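Local atomic coordinates of universal stress protein (Archaeoglobus fulgidus, PDB entry 3LOQ), a protein that binds adenosine monophosphate and belongs to the universal stress protein A family, its cellular role being otherwise undefined. Residues 57-62 / 74-79; 111-116 / 143-148; 127-132 / 157-162. One frame throughout, in Å; residues are numbered along the deposited sequence.

Interaction 1 of 3, residues 57-62 / 74-79. With AMP (adenosine monophosphate), chain C.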
loop_
_atom_site.group_PDB
_atom_site.type_symbol
_atom_site.label_atom_id
_atom_site.label_comp_id
_atom_site.label_asym_id
_atom_site.label_seq_id
_atom_site.Cartn_x
_atom_site.Cartn_y
_atom_site.Cartn_z
ATOM N N PHE A 57 -16.642 2.112 -4.559
ATOM C CA PHE A 57 -17.240 3.023 -3.609
ATOM C C PHE A 57 -18.220 2.233 -2.774
ATOM O O PHE A 57 -19.065 1.531 -3.296
ATOM C CB PHE A 57 -17.970 4.164 -4.312
ATOM C CG PHE A 57 -18.814 5.003 -3.375
ATOM C CD1 PHE A 57 -18.229 5.955 -2.557
ATOM C CD2 PHE A 57 -20.189 4.830 -3.313
ATOM C CE1 PHE A 57 -18.991 6.730 -1.699
ATOM C CE2 PHE A 57 -20.967 5.604 -2.455
ATOM C CZ PHE A 57 -20.368 6.554 -1.644
ATOM N N VAL A 58 -18.113 2.349 -1.470
ATOM C CA VAL A 58 -18.985 1.583 -0.603
ATOM C C VAL A 58 -19.904 2.551 0.127
ATOM O O VAL A 58 -19.451 3.582 0.640
ATOM C CB VAL A 58 -18.159 0.749 0.396
ATOM C CG1 VAL A 58 -19.057 -0.020 1.357
ATOM C CG2 VAL A 58 -17.216 -0.198 -0.363
ATOM N N ILE A 59 -21.199 2.248 0.134
ATOM C CA ILE A 59 -22.122 2.981 0.985
ATOM C C ILE A 59 -21.931 2.470 2.412
ATOM O O ILE A 59 -22.217 1.304 2.739
ATOM C CB ILE A 59 -23.582 2.851 0.505
ATOM C CG1 ILE A 59 -23.735 3.514 -0.870
ATOM C CG2 ILE A 59 -24.528 3.502 1.512
ATOM C CD1 ILE A 59 -24.451 2.675 -1.895
ATOM N N ASN A 60 -21.400 3.346 3.254
ATOM C CA ASN A 60 -20.989 2.952 4.584
ATOM C C ASN A 60 -22.170 2.953 5.559
ATOM O O ASN A 60 -22.571 4.003 6.066
ATOM C CB ASN A 60 -19.856 3.865 5.063
ATOM C CG ASN A 60 -19.320 3.473 6.423
ATOM O OD1 ASN A 60 -19.843 2.572 7.073
ATOM N ND2 ASN A 60 -18.275 4.155 6.865
ATOM N N LEU A 61 -22.727 1.770 5.804
ATOM C CA LEU A 61 -23.847 1.626 6.730
ATOM C C LEU A 61 -23.352 1.504 8.162
ATOM O O LEU A 61 -24.107 1.670 9.115
ATOM C CB LEU A 61 -24.703 0.406 6.356
ATOM C CG LEU A 61 -25.281 0.528 4.940
ATOM C CD1 LEU A 61 -26.311 -0.543 4.644
ATOM C CD2 LEU A 61 -25.878 1.918 4.722
ATOM N N THR A 62 -22.069 1.218 8.302
ATOM C CA THR A 62 -21.463 0.971 9.600
ATOM C C THR A 62 -21.733 2.074 10.607
ATOM O O THR A 62 -22.125 1.810 11.743
ATOM C CB THR A 62 -19.959 0.785 9.440
ATOM O OG1 THR A 62 -19.710 -0.573 9.060
ATOM C CG2 THR A 62 -19.208 1.120 10.736
ATOM N N ASP A 74 -32.421 4.329 3.571
ATOM C CA ASP A 74 -32.682 3.963 2.184
ATOM C C ASP A 74 -32.638 5.232 1.355
ATOM O O ASP A 74 -32.307 5.217 0.170
ATOM C CB ASP A 74 -34.027 3.250 2.040
ATOM C CG ASP A 74 -33.895 1.884 1.383
ATOM O OD1 ASP A 74 -32.752 1.453 1.132
ATOM O OD2 ASP A 74 -34.933 1.241 1.116
ATOM N N HIS A 75 -32.977 6.332 2.007
ATOM C CA HIS A 75 -32.709 7.650 1.476
ATOM C C HIS A 75 -31.194 7.856 1.505
ATOM O O HIS A 75 -30.629 8.538 0.651
ATOM C CB HIS A 75 -33.424 8.701 2.336
ATOM C CG HIS A 75 -33.130 10.117 1.947
ATOM N ND1 HIS A 75 -33.478 10.642 0.722
ATOM C CD2 HIS A 75 -32.546 11.126 2.638
ATOM C CE1 HIS A 75 -33.107 11.910 0.666
ATOM N NE2 HIS A 75 -32.537 12.229 1.815
ATOM N N TYR A 76 -30.543 7.252 2.495
ATOM C CA TYR A 76 -29.090 7.350 2.644
ATOM C C TYR A 76 -28.362 6.623 1.512
ATOM O O TYR A 76 -27.425 7.167 0.917
ATOM C CB TYR A 76 -28.661 6.818 4.015
ATOM C CG TYR A 76 -27.172 6.830 4.283
ATOM C CD1 TYR A 76 -26.525 7.994 4.685
ATOM C CD2 TYR A 76 -26.414 5.666 4.165
ATOM C CE1 TYR A 76 -25.165 8.007 4.944
ATOM C CE2 TYR A 76 -25.052 5.666 4.419
ATOM C CZ TYR A 76 -24.432 6.839 4.808
ATOM O OH TYR A 76 -23.077 6.845 5.069
ATOM N N ILE A 77 -28.798 5.403 1.212
ATOM C CA ILE A 77 -28.260 4.682 0.067
ATOM C C ILE A 77 -28.412 5.557 -1.169
ATOM O O ILE A 77 -27.544 5.581 -2.045
ATOM C CB ILE A 77 -28.988 3.348 -0.189
ATOM C CG1 ILE A 77 -28.762 2.370 0.961
ATOM C CG2 ILE A 77 -28.513 2.713 -1.493
ATOM C CD1 ILE A 77 -29.435 2.782 2.229
ATOM N N ASP A 78 -29.515 6.292 -1.230
ATOM C CA ASP A 78 -29.798 7.099 -2.401
ATOM C C ASP A 78 -28.998 8.406 -2.433
ATOM O O ASP A 78 -28.452 8.777 -3.466
ATOM C CB ASP A 78 -31.292 7.381 -2.514
ATOM C CG ASP A 78 -31.683 7.825 -3.904
ATOM O OD1 ASP A 78 -31.651 6.964 -4.810
ATOM O OD2 ASP A 78 -32.000 9.027 -4.095
ATOM N N GLU A 79 -28.949 9.114 -1.309
ATOM C CA GLU A 79 -28.058 10.252 -1.190
ATOM C C GLU A 79 -26.671 9.814 -1.640
ATOM O O GLU A 79 -26.100 10.386 -2.567
ATOM C CB GLU A 79 -27.982 10.740 0.258
ATOM C CG GLU A 79 -29.244 11.383 0.782
ATOM C CD GLU A 79 -29.204 12.891 0.684
ATOM O OE1 GLU A 79 -28.097 13.445 0.511
ATOM O OE2 GLU A 79 -30.277 13.525 0.786
HETATM P P AMP C . -8.606 5.695 6.875
HETATM O O1P AMP C . -7.621 4.749 7.511
HETATM O O2P AMP C . -10.076 5.421 7.139
HETATM O O3P AMP C . -8.214 7.147 7.015
HETATM O "O5'" AMP C . -8.454 5.385 5.299
HETATM C "C5'" AMP C . -9.180 6.191 4.375
HETATM C "C4'" AMP C . -9.315 5.385 3.111
HETATM O "O4'" AMP C . -10.236 4.311 3.313
HETATM C "C3'" AMP C . -9.950 6.189 2.007
HETATM O "O3'" AMP C . -8.941 6.898 1.318
HETATM C "C2'" AMP C . -10.538 5.114 1.130
HETATM O "O2'" AMP C . -9.469 4.606 0.335
HETATM C "C1'" AMP C . -10.957 4.038 2.109
HETATM N N9 AMP C . -12.401 4.200 2.377
HETATM C C8 AMP C . -12.933 4.764 3.480
HETATM N N7 AMP C . -14.290 4.765 3.419
HETATM C C5 AMP C . -14.637 4.191 2.247
HETATM C C6 AMP C . -15.897 3.877 1.553
HETATM N N6 AMP C . -17.086 4.179 2.116
HETATM N N1 AMP C . -15.824 3.277 0.353
HETATM C C2 AMP C . -14.646 2.962 -0.215
HETATM N N3 AMP C . -13.464 3.214 0.358
HETATM C C4 AMP C . -13.395 3.811 1.570
#
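Ile59, near the end of strand 52-60, lies against Ile77 in the first turn of helix 75-97, their CA atoms 6.4 Å apart. Tyr76 makes the largest single share of the contact. With CG anti to the backbone N (chi1 178°), its ring reaches out from the helix and across the end of the strand. Its hydroxyl OH donates to the backbone O of Asn60 at 3.1 Å, coming in 28° off the carbonyl plane. Leu61 CD2 sits at the ring edge, 3.8 Å from Tyr76 CD2, and Ile59 CG2 comes obliquely to within 3.7 Å of Tyr76 CE2. Ile59 CD1 turns the other way and meets Ile77 CG2 at 4.1 Å, the two isoleucines crossing at about a right angle. Replacing Tyr76 with alanine would probably leave the Asn60 carbonyl without this donor and open a gap beside Ile59 and Leu61.

Val58, just before Ile59, meets the adenine through its backbone: its N donates to AMP N1 at 3.1 Å, and its O accepts a nearly straight bond from AMP N6 at 2.9 Å. Apolar groups and one phenol thus fasten helix to strand, while main-chain atoms pair with the adenine, consistent with its recognition.

Interaction 2 of 3, residues 111-116 / 143-148. With AMP (adenosine monophosphate), chain C.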
loop_
_atom_site.group_PDB
_atom_site.type_symbol
_atom_site.label_atom_id
_atom_site.label_comp_id
_atom_site.label_asym_id
_atom_site.label_seq_id
_atom_site.Cartn_x
_atom_site.Cartn_y
_atom_site.Cartn_z
ATOM N N GLY A 111 -22.708 -1.514 3.285
ATOM C CA GLY A 111 -22.308 -2.248 4.462
ATOM C C GLY A 111 -21.078 -1.637 5.097
ATOM O O GLY A 111 -21.023 -0.434 5.360
ATOM N N ASP A 112 -20.086 -2.483 5.332
ATOM C CA ASP A 112 -18.863 -2.098 6.006
ATOM C C ASP A 112 -17.770 -1.910 4.960
ATOM O O ASP A 112 -17.448 -2.847 4.214
ATOM C CB ASP A 112 -18.473 -3.218 6.974
ATOM C CG ASP A 112 -17.297 -2.852 7.856
ATOM O OD1 ASP A 112 -16.341 -2.213 7.379
ATOM O OD2 ASP A 112 -17.326 -3.219 9.046
ATOM N N PRO A 113 -17.183 -0.705 4.894
ATOM C CA PRO A 113 -16.167 -0.542 3.851
ATOM C C PRO A 113 -15.042 -1.567 3.951
ATOM O O PRO A 113 -14.628 -2.100 2.919
ATOM C CB PRO A 113 -15.657 0.885 4.073
ATOM C CG PRO A 113 -16.822 1.592 4.734
ATOM C CD PRO A 113 -17.476 0.554 5.602
ATOM N N VAL A 114 -14.562 -1.869 5.152
ATOM C CA VAL A 114 -13.438 -2.798 5.269
ATOM C C VAL A 114 -13.778 -4.175 4.701
ATOM O O VAL A 114 -13.017 -4.747 3.912
ATOM C CB VAL A 114 -12.946 -2.951 6.718
ATOM C CG1 VAL A 114 -11.931 -4.090 6.810
ATOM C CG2 VAL A 114 -12.342 -1.650 7.215
ATOM N N VAL A 115 -14.926 -4.699 5.112
ATOM C CA VAL A 115 -15.392 -5.992 4.631
ATOM C C VAL A 115 -15.611 -5.980 3.126
ATOM O O VAL A 115 -15.212 -6.900 2.429
ATOM C CB VAL A 115 -16.704 -6.399 5.318
ATOM C CG1 VAL A 115 -17.299 -7.644 4.653
ATOM C CG2 VAL A 115 -16.459 -6.634 6.797
ATOM N N GLU A 116 -16.243 -4.932 2.614
ATOM C CA GLU A 116 -16.524 -4.887 1.181
ATOM C C GLU A 116 -15.258 -4.733 0.335
ATOM O O GLU A 116 -15.173 -5.275 -0.767
ATOM C CB GLU A 116 -17.558 -3.808 0.843
ATOM C CG GLU A 116 -18.928 -4.028 1.492
ATOM C CD GLU A 116 -19.520 -5.408 1.206
ATOM O OE1 GLU A 116 -19.266 -5.969 0.115
ATOM O OE2 GLU A 116 -20.245 -5.934 2.079
ATOM N N GLY A 143 -12.313 4.962 13.917
ATOM C CA GLY A 143 -12.243 3.939 12.895
ATOM C C GLY A 143 -11.188 4.280 11.852
ATOM O O GLY A 143 -10.850 5.452 11.634
ATOM N N SER A 144 -10.661 3.244 11.213
ATOM C CA SER A 144 -9.663 3.400 10.171
ATOM C C SER A 144 -9.892 2.293 9.167
ATOM O O SER A 144 -9.638 1.115 9.463
ATOM C CB SER A 144 -8.259 3.271 10.751
ATOM O OG SER A 144 -7.288 3.343 9.716
ATOM N N VAL A 145 -10.411 2.668 8.003
ATOM C CA VAL A 145 -10.641 1.731 6.916
ATOM C C VAL A 145 -9.320 1.187 6.395
ATOM O O VAL A 145 -9.223 0.000 6.073
ATOM C CB VAL A 145 -11.455 2.374 5.771
ATOM C CG1 VAL A 145 -11.595 1.411 4.601
ATOM C CG2 VAL A 145 -12.845 2.798 6.297
ATOM N N SER A 146 -8.291 2.030 6.364
ATOM C CA SER A 146 -7.006 1.588 5.832
ATOM C C SER A 146 -6.359 0.572 6.769
ATOM O O SER A 146 -5.795 -0.423 6.308
ATOM C CB SER A 146 -6.063 2.768 5.518
ATOM O OG SER A 146 -5.574 3.411 6.686
ATOM N N GLU A 147 -6.460 0.786 8.078
ATOM C CA GLU A 147 -5.936 -0.217 9.009
ATOM C C GLU A 147 -6.714 -1.535 8.952
ATOM O O GLU A 147 -6.122 -2.612 8.995
ATOM C CB GLU A 147 -5.859 0.321 10.441
ATOM C CG GLU A 147 -4.683 1.274 10.661
ATOM C CD GLU A 147 -3.318 0.617 10.450
ATOM O OE1 GLU A 147 -3.045 -0.407 11.125
ATOM O OE2 GLU A 147 -2.513 1.136 9.623
ATOM N N GLY A 148 -8.037 -1.449 8.851
ATOM C CA GLY A 148 -8.864 -2.636 8.696
ATOM C C GLY A 148 -8.435 -3.447 7.475
ATOM O O GLY A 148 -8.198 -4.645 7.580
HETATM P P AMP C . -8.606 5.695 6.875
HETATM O O1P AMP C . -7.621 4.749 7.511
HETATM O O2P AMP C . -10.076 5.421 7.139
HETATM O O3P AMP C . -8.214 7.147 7.015
HETATM O "O5'" AMP C . -8.454 5.385 5.299
HETATM C "C5'" AMP C . -9.180 6.191 4.375
HETATM C "C4'" AMP C . -9.315 5.385 3.111
HETATM O "O4'" AMP C . -10.236 4.311 3.313
HETATM C "C3'" AMP C . -9.950 6.189 2.007
HETATM O "O3'" AMP C . -8.941 6.898 1.318
HETATM C "C2'" AMP C . -10.538 5.114 1.130
HETATM O "O2'" AMP C . -9.469 4.606 0.335
HETATM C "C1'" AMP C . -10.957 4.038 2.109
HETATM N N9 AMP C . -12.401 4.200 2.377
HETATM C C8 AMP C . -12.933 4.764 3.480
HETATM N N7 AMP C . -14.290 4.765 3.419
HETATM C C5 AMP C . -14.637 4.191 2.247
HETATM C C6 AMP C . -15.897 3.877 1.553
HETATM N N6 AMP C . -17.086 4.179 2.116
HETATM N N1 AMP C . -15.824 3.277 0.353
HETATM C C2 AMP C . -14.646 2.962 -0.215
HETATM N N3 AMP C . -13.464 3.214 0.358
HETATM C C4 AMP C . -13.395 3.811 1.570
#
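Val114 of helix 113-121 points into the start of helix 145-152 and meets Val145 there, their CA atoms 5.6 Å apart. The two methyls of Val114 touch that helix at successive places: CG2 lies 3.7 Å from the backbone O of Val145, while CG1, anti to the backbone N (chi1 171°), presses to 3.6 Å of Gly148 C. A side chain on Gly148 would collide with Val114 CG2, so glycine fits this spot. Val145 divides its branches differently. Its CG1 meets Val114 CG2 and also lies under the ribose, whereas CG2 turns to Pro113 CB at 4.1 Å and to AMP C8 at 3.4 Å. Pro113 and Val145 thus form an apolar floor beneath the adenine.

Beyond that floor the start of helix 145-152 grips the phosphate. Ser144 OG and Ser146 OG each donate to AMP O1P at 2.6 Å, and Ser146 N adds a third bond to the same oxygen; Val145 N donates to AMP O2P at 2.9 Å. Ser144 OG also accepts from Glu147 N, capping the helix and fixing the hydroxyl's place. The result is an apolar cradle for base and sugar; two hydroxyls and two backbone N-H groups, probably aided by the helix dipole, hold the phosphate.

Interaction 3 of 3, residues 127-132 / 157-162. With AMP (adenosine monophosphate), chain C.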
loop_
_atom_site.group_PDB
_atom_site.type_symbol
_atom_site.label_atom_id
_atom_site.label_comp_id
_atom_site.label_asym_id
_atom_site.label_seq_id
_atom_site.Cartn_x
_atom_site.Cartn_y
_atom_site.Cartn_z
ATOM N N ILE A 127 -4.258 -3.677 -3.723
ATOM C CA ILE A 127 -5.091 -2.559 -3.346
ATOM C C ILE A 127 -4.218 -1.328 -3.209
ATOM O O ILE A 127 -3.172 -1.375 -2.554
ATOM C CB ILE A 127 -5.790 -2.843 -2.008
ATOM C CG1 ILE A 127 -6.571 -4.156 -2.102
ATOM C CG2 ILE A 127 -6.725 -1.733 -1.651
ATOM C CD1 ILE A 127 -7.145 -4.641 -0.777
ATOM N N ALA A 128 -4.639 -0.232 -3.841
ATOM C CA ALA A 128 -3.978 1.057 -3.677
ATOM C C ALA A 128 -5.002 1.987 -3.089
ATOM O O ALA A 128 -6.077 2.164 -3.657
ATOM C CB ALA A 128 -3.495 1.585 -5.023
HETATM N N MSE A 129 -4.702 2.568 -1.935
HETATM C CA MSE A 129 -5.711 3.369 -1.264
HETATM C C MSE A 129 -5.073 4.511 -0.500
HETATM O O MSE A 129 -3.856 4.540 -0.332
HETATM C CB MSE A 129 -6.568 2.504 -0.343
HETATM C CG MSE A 129 -5.820 1.961 0.873
HETATM SE SE MSE A 129 -6.890 0.627 1.844
HETATM C CE MSE A 129 -8.384 1.740 2.423
ATOM N N GLY A 130 -5.899 5.463 -0.068
ATOM C CA GLY A 130 -5.430 6.591 0.715
ATOM C C GLY A 130 -5.533 6.312 2.205
ATOM O O GLY A 130 -5.925 5.223 2.623
ATOM N N SER A 131 -5.159 7.298 3.006
ATOM C CA SER A 131 -5.366 7.259 4.439
ATOM C C SER A 131 -5.391 8.710 4.913
ATOM O O SER A 131 -4.686 9.557 4.364
ATOM C CB SER A 131 -4.232 6.500 5.116
ATOM O OG SER A 131 -4.219 6.749 6.516
ATOM N N ARG A 132 -6.190 9.017 5.924
ATOM C CA ARG A 132 -6.230 10.397 6.387
ATOM C C ARG A 132 -5.065 10.694 7.338
ATOM O O ARG A 132 -4.929 11.806 7.856
ATOM C CB ARG A 132 -7.602 10.769 6.968
ATOM C CG ARG A 132 -7.997 9.994 8.190
ATOM C CD ARG A 132 -9.476 10.173 8.518
ATOM N NE ARG A 132 -9.721 9.833 9.919
ATOM C CZ ARG A 132 -9.749 8.587 10.398
ATOM N NH1 ARG A 132 -9.559 7.559 9.576
ATOM N NH2 ARG A 132 -9.964 8.371 11.699
ATOM N N VAL A 157 -1.268 -4.177 -0.094
ATOM C CA VAL A 157 -1.989 -2.933 0.125
ATOM C C VAL A 157 -0.975 -1.801 0.066
ATOM O O VAL A 157 0.009 -1.811 0.802
ATOM C CB VAL A 157 -2.673 -2.931 1.501
ATOM C CG1 VAL A 157 -3.401 -1.627 1.729
ATOM C CG2 VAL A 157 -3.634 -4.142 1.621
ATOM N N TYR A 158 -1.224 -0.824 -0.804
ATOM C CA TYR A 158 -0.280 0.250 -1.067
ATOM C C TYR A 158 -0.923 1.561 -0.610
ATOM O O TYR A 158 -1.933 1.985 -1.179
ATOM C CB TYR A 158 0.016 0.287 -2.578
ATOM C CG TYR A 158 1.393 0.778 -2.983
ATOM C CD1 TYR A 158 1.904 0.493 -4.248
ATOM C CD2 TYR A 158 2.179 1.531 -2.113
ATOM C CE1 TYR A 158 3.162 0.944 -4.637
ATOM C CE2 TYR A 158 3.434 1.976 -2.481
ATOM C CZ TYR A 158 3.918 1.685 -3.750
ATOM O OH TYR A 158 5.161 2.134 -4.129
ATOM N N ILE A 159 -0.354 2.198 0.417
ATOM C CA ILE A 159 -0.945 3.408 1.011
ATOM C C ILE A 159 -0.335 4.726 0.483
ATOM O O ILE A 159 0.873 4.943 0.568
ATOM C CB ILE A 159 -0.856 3.394 2.547
ATOM C CG1 ILE A 159 -1.437 2.085 3.115
ATOM C CG2 ILE A 159 -1.623 4.589 3.140
ATOM C CD1 ILE A 159 -2.925 1.955 2.916
ATOM N N PHE A 160 -1.189 5.593 -0.061
ATOM C CA PHE A 160 -0.775 6.873 -0.617
ATOM C C PHE A 160 -1.420 8.013 0.168
ATOM O O PHE A 160 -2.632 7.991 0.392
ATOM C CB PHE A 160 -1.209 6.963 -2.072
ATOM C CG PHE A 160 -0.474 6.022 -2.980
ATOM C CD1 PHE A 160 0.543 6.485 -3.793
ATOM C CD2 PHE A 160 -0.799 4.671 -3.014
ATOM C CE1 PHE A 160 1.221 5.635 -4.634
ATOM C CE2 PHE A 160 -0.119 3.811 -3.844
ATOM C CZ PHE A 160 0.899 4.297 -4.663
ATOM N N LYS A 161 -0.618 8.991 0.594
ATOM C CA LYS A 161 -1.147 10.187 1.273
ATOM C C LYS A 161 -0.759 11.507 0.583
ATOM O O LYS A 161 -1.487 12.502 0.681
ATOM C CB LYS A 161 -0.706 10.238 2.745
ATOM C CG LYS A 161 -1.127 9.019 3.554
ATOM C CD LYS A 161 -0.941 9.269 5.031
ATOM C CE LYS A 161 0.234 8.491 5.571
ATOM N NZ LYS A 161 1.556 8.807 4.982
ATOM N N HIS A 162 0.385 11.506 -0.101
ATOM C CA HIS A 162 0.937 12.721 -0.684
ATOM C C HIS A 162 1.516 12.478 -2.071
ATOM O O HIS A 162 1.721 11.331 -2.486
ATOM C CB HIS A 162 2.014 13.311 0.226
ATOM C CG HIS A 162 1.510 13.673 1.586
ATOM N ND1 HIS A 162 0.498 14.591 1.782
ATOM C CD2 HIS A 162 1.869 13.244 2.818
ATOM C CE1 HIS A 162 0.252 14.706 3.075
ATOM N NE2 HIS A 162 1.074 13.903 3.726
HETATM P P AMP C . -8.606 5.695 6.875
HETATM O O1P AMP C . -7.621 4.749 7.511
HETATM O O2P AMP C . -10.076 5.421 7.139
HETATM O O3P AMP C . -8.214 7.147 7.015
HETATM O "O5'" AMP C . -8.454 5.385 5.299
HETATM C "C5'" AMP C . -9.180 6.191 4.375
HETATM C "C4'" AMP C . -9.315 5.385 3.111
HETATM O "O4'" AMP C . -10.236 4.311 3.313
HETATM C "C3'" AMP C . -9.950 6.189 2.007
HETATM O "O3'" AMP C . -8.941 6.898 1.318
HETATM C "C2'" AMP C . -10.538 5.114 1.130
HETATM O "O2'" AMP C . -9.469 4.606 0.335
HETATM C "C1'" AMP C . -10.957 4.038 2.109
HETATM N N9 AMP C . -12.401 4.200 2.377
HETATM C C8 AMP C . -12.933 4.764 3.480
HETATM N N7 AMP C . -14.290 4.765 3.419
HETATM C C5 AMP C . -14.637 4.191 2.247
HETATM C C6 AMP C . -15.897 3.877 1.553
HETATM N N6 AMP C . -17.086 4.179 2.116
HETATM N N1 AMP C . -15.824 3.277 0.353
HETATM C C2 AMP C . -14.646 2.962 -0.215
HETATM N N3 AMP C . -13.464 3.214 0.358
HETATM C C4 AMP C . -13.395 3.811 1.570
#
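Met129, a selenomethionine, and Ile159 lie side by side on neighbouring parallel strands, pointing the same way, with Met129 CG only 3.5 Å from Ile159 CD1. This is the tight part of the contact. The strand axes approach to 4.6 Å at an angle of 26°, and the backbones are laced by three bonds: Tyr158 N to Ile127 O at 2.7 Å, Met129 N to Tyr158 O, and Phe160 N to Met129 O. Ile127 and Val157 share the face of Met129 and Ile159, which helix 145-152 covers. On the other face Ala128 meets Phe160, whose CZ sits over the centre of the Tyr158 ring, 3.8 Å above its plane; Tyr158 OH bonds to Thr254.

Past the three bonds the contact passes to side chains. Ser131, still buried, keeps CB 3.8 Å from Ile159 CG2, and Lys161 CG packs against Ser131 O; at Lys161 and Arg132 the contact opens to solvent. Arg132 turns away from the partner strand to the nucleotide. Its CG stands between the backbone N and the carbonyl carbon (chi1 63°), and from there the extended chain brings NH1 to the oxygen that the backbone N also binds: Arg132 N and NH1 donate to AMP O3P at 3.0 and 2.9 Å, and the phosphate meets the guanidinium at its edge, in plane. NH2 is held by Gly143 O. A bend at chi3 (-64°) brings Met129 CE to the ribose, 3.3 Å from AMP O4', and a side chain at Gly130 would crowd AMP O3'. Parallel strands joined through intervening helices, with a nucleotide at their C-terminal ends, are typical of the alpha/beta fold of universal stress proteins.

Interaction 3 is the buried core of the set, interaction 2 is partly buried, and interaction 1 lies at the surface. Interaction 1 reaches the sheet with one segment, strand 52-60, whereas both segments of interaction 3 are strands of it; the two do not touch. Interaction 2 bridges them, pairing with interaction 1 through Gly111 backbone bonds to Ile59 and Leu61, and packing Ser146 on Met129 and Gly130 of interaction 3. Chemistry follows place: main-chain ladder bonds in 127-132/157-162, apolar helix packing in 111-116/143-148, and a lone phenol bond amid aliphatic contacts in 57-62/74-79. All three meet at AMP, the first at its base, the second from base to phosphate, the third at its sugar and phosphate.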